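Local coordinates for protein-glutamine gamma-glutamyltransferase 2 (PDB 1G0D) that probably catalyses the calcium-dependent cross-linking of proteins, joining peptide-bound glutamine to the amino group of lysine or of small amines, at residues M132-P136 and C285-P289; V184-F189 and T281-L286; A221-S225 and F275-A279. All blocks are in the same frame, centred on the assembly; numbering follows the deposited sequence.

All three contacts end on one helix, 272-286, or on the loop that leaves it, and they meet it in an order that runs from its far end back toward its start. Coming from the N terminus, strand 121-133 runs out of the N-terminal beta-sandwich, and residues 132-136 close the longest loop against 285-289 (contact 1). Helix 184-193 comes next and closes a shorter one against 281-286 (contact 2), sharing Cys285 and Leu286 with contact 1. Residues 221-225 then meet 275-279 (contact 3), whose loop lies within both of the others. Together they tie the sandwich and two helices of the catalytic core to the helix that begins with the active-site Cys272.

Contact 1: M132-P136 and C285-P289; sequences MLFNP and CLGIP
Phe134 and Ile288 lie side by side with their side chains pointing the same way, and the isoleucine's long branch runs along the ring: CD1 of Phe134 is 3.4 Å from CG1 of Ile288. Ile288 sets CG1 anti to its own carbonyl carbon (chi1 -56°), which brings this branch to the phenylalanine. Pro136 lies obliquely to Pro289, CB to CG at 3.8 Å, and two rigid rings suit chains that both run without regular structure here. Leu133, still in the strand, turns CB to the backbone carbonyl of Leu286, and that oxygen also sits at the edge of the Phe134 ring, near its plane. The same oxygen takes the hydrogen bond from Phe134 N, 2.8 Å long and nearly straight at 171°, with the donor almost in line with the C=O bond. Helix 272-286 ends here in a Schellman motif. Gly287 has a positive phi of 110°, where a CB would jam against the carbonyl oxygen of Leu286, which by itself calls for glycine, and would also strike Phe134 O. The buried Leu286 carbonyl is thus satisfied by the N-H of Phe134, just past strand 121-133 of the N-terminal sandwich, joining that domain to the catalytic core.

Contact 2: V184-F189 and T281-L286; sequences VMDICF and TVLRCL
Two helices of the catalytic core, 184-193 and the one that starts at the active-site cysteine, 272-286, pack here close to perpendicular: the axes of the short segments approach to 9.6 Å with a crossing angle of -102°. Cys188 stands in the middle, aimed at the other helix, and its sulfur rests on Val282, with SG 3.5 Å from CG1. The thiol lies anti to its own carbonyl carbon (chi1 -76°), which also carries SG to within 3.8 Å of CB of Cys285. A cysteine suits this place because it is small and apolar enough to enter between a valine and a second cysteine. Cys285 answers from its own helix: its SG, swung anti to the backbone N (chi1 -165°), lies 3.6 Å from CA of Met185, so the sulfur packs against the opposing backbone. Farther along, CD2 of Leu286 sits over one face of the Phe189 ring in a CH-pi contact, 4.2 Å from the centroid and displaced toward the rim. At the other end CG2 of Thr281 meets CG1 of Val184 with the two side chains at about a right angle, while its hydroxyl is hydrogen-bonded to Tyr177 O. With no hydrogen bond linking the segments, the crossing depends on the fit of sulfur, methyl and ring surfaces, in a buried setting that suits uncharged side chains.

Contact 3: A221-S225 and F275-A279; sequences AMVNS and FAAVA
Residues 221-225 pass beside helix 272-286 with Val223 and Phe275 nearest in the backbone, their CA atoms 6.1 Å apart. The bond from CA to CB of Val223 points toward the other helix. Its CG1, anti to the backbone N at a chi1 of 178°, lies 3.5 Å from Phe275 O and also packs on Phe275 CB, while CG2 turns to the next turn and meets Ala279 CB at 4.3 Å. A branched residue suits this place because its two methyls reach successive turns, and the small Ala279 lets the valine come near its backbone. That backbone stays regular: Phe275 O still accepts the helical bond from Ala279 N.

Asn224 lies flat over the Phe275 ring. Its CB is almost above the centre, 3.7 Å from the centroid in a CH-pi contact, and the amide is stacked on the ring with the two planes only 12° apart, Asn224 CG 3.4 Å from Phe275 CZ. The amide nitrogen ND2 is hydrogen-bonded to Leu232 O, and this fixes the rotation of the amide, so an asparagine serves both as a flat lid and as a link to strand 232-234. This is the catalytic core of a transglutaminase, and Phe275 belongs to the first turn of the helix headed by Cys272. Its side chain is about 5 Å from that of Cys272 and about 6 Å from that of Asp355, another active-site residue. With an alanine here in place of Phe275, the Asn224 amide would probably lose the face it stacks on, and Asn224 CB its CH-pi partner.

Contact 1: M132-P136 and C285-P289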
loop_
_atom_site.group_PDB
_atom_site.type_symbol
_atom_site.label_atom_id
_atom_site.label_comp_id
_atom_site.label_asym_id
_atom_site.label_seq_id
_atom_site.Cartn_x
_atom_site.Cartn_y
_atom_site.Cartn_z
ATOM N N MET A 132 -1.888 -18.415 -15.133
ATOM C CA MET A 132 -2.971 -17.576 -15.606
ATOM C C MET A 132 -3.271 -16.453 -14.609
ATOM O O MET A 132 -3.496 -16.710 -13.426
ATOM C CB MET A 132 -4.212 -18.431 -15.811
ATOM C CG MET A 132 -5.427 -17.636 -16.204
ATOM S SD MET A 132 -5.548 -17.444 -17.993
ATOM C CE MET A 132 -5.975 -19.101 -18.495
ATOM N N LEU A 133 -3.277 -15.218 -15.103
ATOM C CA LEU A 133 -3.536 -14.011 -14.312
ATOM C C LEU A 133 -4.868 -13.323 -14.717
ATOM O O LEU A 133 -5.529 -13.726 -15.662
ATOM C CB LEU A 133 -2.392 -13.008 -14.522
ATOM C CG LEU A 133 -0.953 -13.242 -14.048
ATOM C CD1 LEU A 133 -0.774 -14.556 -13.335
ATOM C CD2 LEU A 133 -0.091 -13.151 -15.225
ATOM N N PHE A 134 -5.240 -12.272 -13.995
ATOM C CA PHE A 134 -6.456 -11.521 -14.272
ATOM C C PHE A 134 -6.168 -10.691 -15.537
ATOM O O PHE A 134 -5.025 -10.353 -15.811
ATOM C CB PHE A 134 -6.768 -10.600 -13.076
ATOM C CG PHE A 134 -7.431 -11.308 -11.923
ATOM C CD1 PHE A 134 -6.721 -11.603 -10.759
ATOM C CD2 PHE A 134 -8.749 -11.732 -12.014
ATOM C CE1 PHE A 134 -7.318 -12.322 -9.715
ATOM C CE2 PHE A 134 -9.356 -12.453 -10.973
ATOM C CZ PHE A 134 -8.646 -12.749 -9.831
ATOM N N ASN A 135 -7.204 -10.343 -16.298
ATOM C CA ASN A 135 -7.035 -9.590 -17.539
ATOM C C ASN A 135 -7.877 -8.331 -17.596
ATOM O O ASN A 135 -8.985 -8.360 -18.129
ATOM C CB ASN A 135 -7.439 -10.464 -18.712
ATOM C CG ASN A 135 -6.769 -10.056 -19.975
ATOM O OD1 ASN A 135 -6.181 -8.980 -20.045
ATOM N ND2 ASN A 135 -6.833 -10.901 -20.995
ATOM N N PRO A 136 -7.382 -7.208 -17.037
ATOM C CA PRO A 136 -8.153 -5.963 -17.074
ATOM C C PRO A 136 -8.224 -5.317 -18.449
ATOM O O PRO A 136 -8.852 -4.278 -18.596
ATOM C CB PRO A 136 -7.450 -5.049 -16.063
ATOM C CG PRO A 136 -6.153 -5.642 -15.805
ATOM C CD PRO A 136 -6.128 -7.066 -16.293
ATOM N N CYS A 285 0.601 -7.674 -9.494
ATOM C CA CYS A 285 1.166 -8.880 -10.121
ATOM C C CYS A 285 0.107 -9.865 -10.615
ATOM O O CYS A 285 0.220 -10.371 -11.707
ATOM C CB CYS A 285 2.091 -9.624 -9.158
ATOM S SG CYS A 285 3.153 -10.872 -9.956
ATOM N N LEU A 286 -0.918 -10.156 -9.826
ATOM C CA LEU A 286 -1.928 -11.107 -10.268
ATOM C C LEU A 286 -2.814 -10.501 -11.339
ATOM O O LEU A 286 -3.584 -11.208 -11.985
ATOM C CB LEU A 286 -2.779 -11.590 -9.088
ATOM C CG LEU A 286 -1.978 -12.362 -8.035
ATOM C CD1 LEU A 286 -2.909 -13.024 -7.025
ATOM C CD2 LEU A 286 -1.132 -13.422 -8.687
ATOM N N GLY A 287 -2.740 -9.189 -11.515
ATOM C CA GLY A 287 -3.550 -8.582 -12.556
ATOM C C GLY A 287 -4.717 -7.718 -12.131
ATOM O O GLY A 287 -5.497 -7.250 -12.975
ATOM N N ILE A 288 -4.873 -7.473 -10.844
ATOM C CA ILE A 288 -5.999 -6.644 -10.436
ATOM C C ILE A 288 -5.508 -5.218 -10.297
ATOM O O ILE A 288 -4.585 -4.963 -9.543
ATOM C CB ILE A 288 -6.600 -7.139 -9.086
ATOM C CG1 ILE A 288 -7.011 -8.618 -9.206
ATOM C CG2 ILE A 288 -7.806 -6.323 -8.718
ATOM C CD1 ILE A 288 -7.681 -9.207 -7.950
ATOM N N PRO A 289 -6.093 -4.274 -11.049
ATOM C CA PRO A 289 -5.683 -2.865 -10.974
ATOM C C PRO A 289 -5.699 -2.349 -9.513
ATOM O O PRO A 289 -6.734 -2.415 -8.829
ATOM C CB PRO A 289 -6.699 -2.158 -11.862
ATOM C CG PRO A 289 -7.190 -3.184 -12.743
ATOM C CD PRO A 289 -7.164 -4.473 -12.027
#

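Contact 2: V184-F189 and T281-L286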
loop_
_atom_site.group_PDB
_atom_site.type_symbol
_atom_site.label_atom_id
_atom_site.label_comp_id
_atom_site.label_asym_id
_atom_site.label_seq_id
_atom_site.Cartn_x
_atom_site.Cartn_y
_atom_site.Cartn_z
ATOM N N VAL A 184 8.486 -13.157 -8.083
ATOM C CA VAL A 184 7.456 -12.528 -7.279
ATOM C C VAL A 184 6.063 -13.060 -7.675
ATOM O O VAL A 184 5.124 -13.037 -6.864
ATOM C CB VAL A 184 7.520 -11.027 -7.435
ATOM C CG1 VAL A 184 6.226 -10.411 -6.965
ATOM C CG2 VAL A 184 8.735 -10.493 -6.656
ATOM N N MET A 185 5.921 -13.542 -8.914
ATOM C CA MET A 185 4.638 -14.064 -9.334
ATOM C C MET A 185 4.416 -15.404 -8.639
ATOM O O MET A 185 3.329 -15.707 -8.153
ATOM C CB MET A 185 4.609 -14.265 -10.848
ATOM C CG MET A 185 3.350 -14.965 -11.345
ATOM S SD MET A 185 3.465 -15.626 -12.996
ATOM C CE MET A 185 4.618 -17.022 -12.718
ATOM N N ASP A 186 5.453 -16.214 -8.590
ATOM C CA ASP A 186 5.341 -17.514 -7.966
ATOM C C ASP A 186 5.000 -17.433 -6.489
ATOM O O ASP A 186 4.252 -18.287 -5.975
ATOM C CB ASP A 186 6.635 -18.246 -8.149
ATOM C CG ASP A 186 6.990 -18.390 -9.575
ATOM O OD1 ASP A 186 6.831 -19.522 -10.051
ATOM O OD2 ASP A 186 7.418 -17.391 -10.212
ATOM N N ILE A 187 5.565 -16.429 -5.812
ATOM C CA ILE A 187 5.305 -16.213 -4.389
ATOM C C ILE A 187 3.878 -15.688 -4.189
ATOM O O ILE A 187 3.247 -15.941 -3.162
ATOM C CB ILE A 187 6.247 -15.169 -3.767
ATOM C CG1 ILE A 187 7.704 -15.629 -3.826
ATOM C CG2 ILE A 187 5.878 -14.982 -2.335
ATOM C CD1 ILE A 187 8.726 -14.517 -3.719
ATOM N N CYS A 188 3.370 -14.931 -5.156
ATOM C CA CYS A 188 2.024 -14.416 -5.036
ATOM C C CYS A 188 1.067 -15.594 -4.951
ATOM O O CYS A 188 0.226 -15.589 -4.070
ATOM C CB CYS A 188 1.691 -13.507 -6.207
ATOM S SG CYS A 188 2.467 -11.901 -6.078
ATOM N N PHE A 189 1.195 -16.600 -5.830
ATOM C CA PHE A 189 0.336 -17.809 -5.790
ATOM C C PHE A 189 0.610 -18.645 -4.545
ATOM O O PHE A 189 -0.225 -19.437 -4.142
ATOM C CB PHE A 189 0.537 -18.707 -7.025
ATOM C CG PHE A 189 -0.147 -18.191 -8.270
ATOM C CD1 PHE A 189 0.602 -17.717 -9.346
ATOM C CD2 PHE A 189 -1.532 -18.069 -8.318
ATOM C CE1 PHE A 189 -0.018 -17.118 -10.446
ATOM C CE2 PHE A 189 -2.161 -17.472 -9.415
ATOM C CZ PHE A 189 -1.406 -16.990 -10.481
ATOM N N THR A 281 1.742 -4.732 -4.537
ATOM C CA THR A 281 2.673 -5.521 -5.365
ATOM C C THR A 281 2.074 -6.833 -5.824
ATOM O O THR A 281 2.242 -7.249 -6.962
ATOM C CB THR A 281 3.953 -5.884 -4.597
ATOM O OG1 THR A 281 4.910 -4.828 -4.716
ATOM C CG2 THR A 281 4.580 -7.101 -5.170
ATOM N N VAL A 282 1.380 -7.497 -4.917
ATOM C CA VAL A 282 0.793 -8.782 -5.219
ATOM C C VAL A 282 -0.462 -8.704 -6.089
ATOM O O VAL A 282 -0.629 -9.495 -6.998
ATOM C CB VAL A 282 0.479 -9.565 -3.875
ATOM C CG1 VAL A 282 -0.264 -10.882 -4.188
ATOM C CG2 VAL A 282 1.803 -9.857 -3.111
ATOM N N LEU A 283 -1.354 -7.770 -5.815
ATOM C CA LEU A 283 -2.567 -7.678 -6.609
ATOM C C LEU A 283 -2.179 -7.166 -8.029
ATOM O O LEU A 283 -2.619 -7.704 -9.055
ATOM C CB LEU A 283 -3.574 -6.782 -5.868
ATOM C CG LEU A 283 -4.012 -7.366 -4.506
ATOM C CD1 LEU A 283 -4.594 -6.277 -3.655
ATOM C CD2 LEU A 283 -5.031 -8.484 -4.682
ATOM N N ARG A 284 -1.317 -6.158 -8.099
ATOM C CA ARG A 284 -0.865 -5.694 -9.405
ATOM C C ARG A 284 -0.288 -6.920 -10.134
ATOM O O ARG A 284 -0.678 -7.214 -11.240
ATOM C CB ARG A 284 0.178 -4.598 -9.245
ATOM C CG ARG A 284 -0.456 -3.248 -9.263
ATOM C CD ARG A 284 0.539 -2.121 -9.383
ATOM N NE ARG A 284 -0.101 -0.860 -8.980
ATOM C CZ ARG A 284 0.477 0.331 -9.076
ATOM N NH1 ARG A 284 1.707 0.419 -9.560
ATOM N NH2 ARG A 284 -0.163 1.441 -8.712
ATOM N N CYS A 285 0.601 -7.674 -9.494
ATOM C CA CYS A 285 1.166 -8.880 -10.121
ATOM C C CYS A 285 0.107 -9.865 -10.615
ATOM O O CYS A 285 0.220 -10.371 -11.707
ATOM C CB CYS A 285 2.091 -9.624 -9.158
ATOM S SG CYS A 285 3.153 -10.872 -9.956
ATOM N N LEU A 286 -0.918 -10.156 -9.826
ATOM C CA LEU A 286 -1.928 -11.107 -10.268
ATOM C C LEU A 286 -2.814 -10.501 -11.339
ATOM O O LEU A 286 -3.584 -11.208 -11.985
ATOM C CB LEU A 286 -2.779 -11.590 -9.088
ATOM C CG LEU A 286 -1.978 -12.362 -8.035
ATOM C CD1 LEU A 286 -2.909 -13.024 -7.025
ATOM C CD2 LEU A 286 -1.132 -13.422 -8.687
#

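Contact 3: A221-S225 and F275-A279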
loop_
_atom_site.group_PDB
_atom_site.type_symbol
_atom_site.label_atom_id
_atom_site.label_comp_id
_atom_site.label_asym_id
_atom_site.label_seq_id
_atom_site.Cartn_x
_atom_site.Cartn_y
_atom_site.Cartn_z
ATOM N N ALA A 221 -6.139 -10.288 3.525
ATOM C CA ALA A 221 -6.134 -10.978 4.808
ATOM C C ALA A 221 -4.785 -11.595 5.173
ATOM O O ALA A 221 -4.401 -11.617 6.351
ATOM C CB ALA A 221 -7.220 -12.035 4.813
ATOM N N MET A 222 -4.055 -12.077 4.172
ATOM C CA MET A 222 -2.759 -12.717 4.411
ATOM C C MET A 222 -1.573 -11.786 4.653
ATOM O O MET A 222 -0.561 -12.200 5.239
ATOM C CB MET A 222 -2.432 -13.643 3.251
ATOM C CG MET A 222 -3.361 -14.835 3.174
ATOM S SD MET A 222 -2.792 -16.157 4.258
ATOM C CE MET A 222 -0.940 -16.045 3.961
ATOM N N VAL A 223 -1.689 -10.538 4.201
ATOM C CA VAL A 223 -0.593 -9.584 4.368
ATOM C C VAL A 223 -0.192 -9.354 5.807
ATOM O O VAL A 223 0.995 -9.273 6.108
ATOM C CB VAL A 223 -0.910 -8.246 3.708
ATOM C CG1 VAL A 223 0.230 -7.244 3.935
ATOM C CG2 VAL A 223 -1.120 -8.483 2.244
ATOM N N ASN A 224 -1.162 -9.249 6.704
ATOM C CA ASN A 224 -0.810 -9.068 8.090
ATOM C C ASN A 224 -1.706 -9.792 9.071
ATOM O O ASN A 224 -1.227 -10.530 9.908
ATOM C CB ASN A 224 -0.775 -7.590 8.443
ATOM C CG ASN A 224 -0.563 -7.353 9.929
ATOM O OD1 ASN A 224 -1.273 -6.581 10.564
ATOM N ND2 ASN A 224 0.425 -8.023 10.488
ATOM N N SER A 225 -3.010 -9.605 8.959
ATOM C CA SER A 225 -3.919 -10.218 9.913
ATOM C C SER A 225 -3.688 -11.689 10.228
ATOM O O SER A 225 -3.875 -12.097 11.385
ATOM C CB SER A 225 -5.375 -10.008 9.486
ATOM O OG SER A 225 -5.805 -11.052 8.651
ATOM N N PHE A 275 2.065 -2.659 4.588
ATOM C CA PHE A 275 1.068 -3.714 4.335
ATOM C C PHE A 275 0.383 -3.355 3.024
ATOM O O PHE A 275 0.123 -4.209 2.200
ATOM C CB PHE A 275 -0.072 -3.716 5.371
ATOM C CG PHE A 275 0.333 -4.071 6.757
ATOM C CD1 PHE A 275 1.494 -4.795 7.002
ATOM C CD2 PHE A 275 -0.405 -3.568 7.838
ATOM C CE1 PHE A 275 1.934 -4.995 8.299
ATOM C CE2 PHE A 275 0.016 -3.755 9.157
ATOM C CZ PHE A 275 1.189 -4.466 9.390
ATOM N N ALA A 276 0.032 -2.081 2.871
ATOM C CA ALA A 276 -0.646 -1.619 1.672
ATOM C C ALA A 276 0.257 -1.793 0.442
ATOM O O ALA A 276 -0.184 -2.370 -0.561
ATOM C CB ALA A 276 -1.057 -0.185 1.842
ATOM N N ALA A 277 1.505 -1.317 0.518
ATOM C CA ALA A 277 2.463 -1.456 -0.578
ATOM C C ALA A 277 2.649 -2.909 -0.934
ATOM O O ALA A 277 2.626 -3.231 -2.091
ATOM C CB ALA A 277 3.753 -0.917 -0.195
ATOM N N VAL A 278 2.837 -3.799 0.041
ATOM C CA VAL A 278 2.999 -5.232 -0.267
ATOM C C VAL A 278 1.693 -5.779 -0.879
ATOM O O VAL A 278 1.716 -6.666 -1.721
ATOM C CB VAL A 278 3.369 -6.033 1.015
ATOM C CG1 VAL A 278 3.299 -7.517 0.791
ATOM C CG2 VAL A 278 4.732 -5.669 1.458
ATOM N N ALA A 279 0.539 -5.256 -0.473
ATOM C CA ALA A 279 -0.750 -5.720 -1.038
ATOM C C ALA A 279 -0.784 -5.282 -2.482
ATOM O O ALA A 279 -1.205 -6.037 -3.352
ATOM C CB ALA A 279 -1.982 -5.097 -0.287
#